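Serine-threonine phosphatase 2C (Toxoplasma gondii, PDB 2I44) probably dephosphorylates serine and threonine residues of proteins as a member of the PP2C family, and binds calcium ions. Local coordinates at residues L74-Q78 and N119-L124. Sequence-based numbering, arbitrary orientation.
Sequences LVVPQ and NADNEL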
ATOM      1  N   LEU A  74       9.309   8.655  -3.439  1.00 19.31           N
ATOM      2  CA  LEU A  74       9.703   9.245  -2.167  1.00 19.39           C
ATOM      3  C   LEU A  74       9.865   8.256  -1.019  1.00 18.89           C
ATOM      4  O   LEU A  74      10.635   8.502  -0.089  1.00 18.50           O
ATOM      5  CB  LEU A  74       8.687  10.311  -1.748  1.00 19.65           C
ATOM      6  CG  LEU A  74       8.439  11.483  -2.704  1.00 22.44           C
ATOM      7  CD1 LEU A  74       7.374  12.409  -2.107  1.00 19.85           C
ATOM      8  CD2 LEU A  74       9.740  12.246  -2.944  1.00 20.93           C
ATOM      9  N   VAL A  75       9.142   7.141  -1.075  1.00 19.72           N
ATOM     10  CA  VAL A  75       9.191   6.156  -0.000  1.00 19.84           C
ATOM     11  C   VAL A  75      10.536   5.507   0.305  1.00 18.52           C
ATOM     12  O   VAL A  75      10.933   5.448   1.466  1.00 17.95           O
ATOM     13  CB  VAL A  75       8.136   5.033  -0.212  1.00 21.10           C
ATOM     14  CG1 VAL A  75       6.739   5.609  -0.036  1.00 21.37           C
ATOM     15  CG2 VAL A  75       8.280   4.421  -1.595  1.00 21.15           C
ATOM     16  N   VAL A  76      11.246   5.016  -0.705  1.00 17.11           N
ATOM     17  CA  VAL A  76      12.527   4.388  -0.419  1.00 17.52           C
ATOM     18  C   VAL A  76      13.542   5.415   0.104  1.00 18.61           C
ATOM     19  O   VAL A  76      14.193   5.181   1.130  1.00 17.90           O
ATOM     20  CB  VAL A  76      13.068   3.621  -1.655  1.00 18.40           C
ATOM     21  CG1 VAL A  76      14.482   3.132  -1.403  1.00 17.16           C
ATOM     22  CG2 VAL A  76      12.172   2.417  -1.930  1.00 19.50           C
ATOM     23  N   PRO A  77      13.676   6.572  -0.568  1.00 19.49           N
ATOM     24  CA  PRO A  77      14.639   7.564  -0.072  1.00 20.52           C
ATOM     25  C   PRO A  77      14.325   8.002   1.364  1.00 21.63           C
ATOM     26  O   PRO A  77      15.222   8.082   2.208  1.00 23.00           O
ATOM     27  CB  PRO A  77      14.503   8.705  -1.076  1.00 20.24           C
ATOM     28  CG  PRO A  77      14.171   7.974  -2.346  1.00 22.38           C
ATOM     29  CD  PRO A  77      13.134   6.981  -1.875  1.00 19.01           C
ATOM     30  N   GLN A  78      13.057   8.274   1.646  1.00 21.04           N
ATOM     31  CA  GLN A  78      12.669   8.690   2.987  1.00 22.65           C
ATOM     32  C   GLN A  78      12.895   7.571   4.002  1.00 25.32           C
ATOM     33  O   GLN A  78      13.309   7.819   5.135  1.00 26.39           O
ATOM     34  CB  GLN A  78      11.196   9.112   3.014  1.00 21.41           C
ATOM     35  CG  GLN A  78      10.910  10.472   2.391  1.00 20.81           C
ATOM     36  CD  GLN A  78      11.570  11.622   3.144  1.00 21.25           C
ATOM     37  OE1 GLN A  78      12.024  11.463   4.276  1.00 21.92           O
ATOM     38  NE2 GLN A  78      11.607  12.794   2.521  1.00 21.50           N
ATOM     39  N   ASN A 119       7.283  11.327   6.858  1.00 19.79           N
ATOM     40  CA  ASN A 119       8.238  12.172   6.144  1.00 18.93           C
ATOM     41  C   ASN A 119       7.940  12.214   4.653  1.00 19.62           C
ATOM     42  O   ASN A 119       8.070  13.261   4.008  1.00 18.12           O
ATOM     43  CB  ASN A 119       9.675  11.696   6.388  1.00 18.67           C
ATOM     44  CG  ASN A 119      10.119  11.918   7.820  1.00 20.08           C
ATOM     45  OD1 ASN A 119       9.656  12.848   8.482  1.00 17.74           O
ATOM     46  ND2 ASN A 119      11.024  11.075   8.302  1.00 16.94           N
ATOM     47  N   ALA A 120       7.531  11.078   4.098  1.00 17.82           N
ATOM     48  CA  ALA A 120       7.203  11.041   2.682  1.00 16.19           C
ATOM     49  C   ALA A 120       5.957  11.878   2.438  1.00 15.43           C
ATOM     50  O   ALA A 120       5.827  12.517   1.397  1.00 16.11           O
ATOM     51  CB  ALA A 120       6.976   9.615   2.229  1.00 16.16           C
ATOM     52  N   ASP A 121       5.032  11.889   3.392  1.00 14.90           N
ATOM     53  CA  ASP A 121       3.823  12.675   3.184  1.00 16.37           C
ATOM     54  C   ASP A 121       4.088  14.166   3.317  1.00 15.78           C
ATOM     55  O   ASP A 121       3.515  14.963   2.581  1.00 16.06           O
ATOM     56  CB  ASP A 121       2.700  12.271   4.141  1.00 14.88           C
ATOM     57  CG  ASP A 121       1.363  12.875   3.734  1.00 16.03           C
ATOM     58  OD1 ASP A 121       0.970  12.696   2.557  1.00 15.86           O
ATOM     59  OD2 ASP A 121       0.710  13.530   4.574  1.00 17.15           O
ATOM     60  N   ASN A 122       4.949  14.548   4.255  1.00 17.78           N
ATOM     61  CA  ASN A 122       5.259  15.966   4.425  1.00 19.09           C
ATOM     62  C   ASN A 122       5.861  16.492   3.132  1.00 18.29           C
ATOM     63  O   ASN A 122       5.483  17.556   2.650  1.00 20.22           O
ATOM     64  CB  ASN A 122       6.242  16.190   5.583  1.00 18.69           C
ATOM     65  CG  ASN A 122       5.624  15.902   6.932  1.00 20.59           C
ATOM     66  OD1 ASN A 122       4.402  15.959   7.093  1.00 20.18           O
ATOM     67  ND2 ASN A 122       6.466  15.607   7.918  1.00 21.63           N
ATOM     68  N   GLU A 123       6.783  15.731   2.557  1.00 18.56           N
ATOM     69  CA  GLU A 123       7.433  16.145   1.324  1.00 20.57           C
ATOM     70  C   GLU A 123       6.435  16.197   0.167  1.00 19.47           C
ATOM     71  O   GLU A 123       6.461  17.120  -0.649  1.00 16.22           O
ATOM     72  CB  GLU A 123       8.574  15.192   0.978  1.00 22.59           C
ATOM     73  CG  GLU A 123       9.527  15.761  -0.060  1.00 28.76           C
ATOM     74  CD  GLU A 123      10.527  14.738  -0.551  1.00 30.66           C
ATOM     75  OE1 GLU A 123      10.847  13.805   0.220  1.00 32.09           O
ATOM     76  OE2 GLU A 123      11.000  14.874  -1.700  1.00 31.02           O
ATOM     77  N   LEU A 124       5.560  15.202   0.097  1.00 18.21           N
ATOM     78  CA  LEU A 124       4.554  15.164  -0.960  1.00 18.95           C
ATOM     79  C   LEU A 124       3.607  16.371  -0.850  1.00 18.27           C
ATOM     80  O   LEU A 124       3.348  17.062  -1.839  1.00 17.76           O
ATOM     81  CB  LEU A 124       3.745  13.864  -0.883  1.00 18.76           C
ATOM     82  CG  LEU A 124       2.638  13.700  -1.931  1.00 21.66           C
ATOM     83  CD1 LEU A 124       3.254  13.670  -3.323  1.00 19.81           C
ATOM     84  CD2 LEU A 124       1.854  12.418  -1.670  1.00 19.66           C
TER
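Gln78 and Leu74, one turn apart on helix 66-80, meet Ala120 and Glu123 of helix 98-130, where these helices pack on one sheet of the PP2C beta-sandwich. Ala120 suits the nearest CA pair of the two segments, its own CA and that of Leu74 5.7 Å apart, because its small CB lets the neighbouring helix come near; Gln78 CG rests 3.8 Å from Ala120 CA. Leu74 sends its two methyls different ways: CD1 lies by Leu124 CB (4.1 Å), while CD2 touches the carboxylate of Glu123. Leu124 also packs on Phe233 and on Val71 of helix 66-80, carrying the apolar layer inward.

Toward the outer side the contact turns polar. The bend of Gln78 at chi2 (-64°) turns its amide along the neighbouring helix, with OE1 against Asn119 CB at 3.2 Å and NE2 facing Glu123. Glu123 is long enough to reach over: CG stands anti to the backbone N (chi1 -164°) and the chain runs on extended, bringing its carboxylate to the amide with the two planes 68° apart. A short hydrogen bond results, Gln78 NE2 to Glu123 OE1 at 2.6 Å, the acceptor lying in the amide plane and the N-H meeting OE1 nearly along its C-O direction.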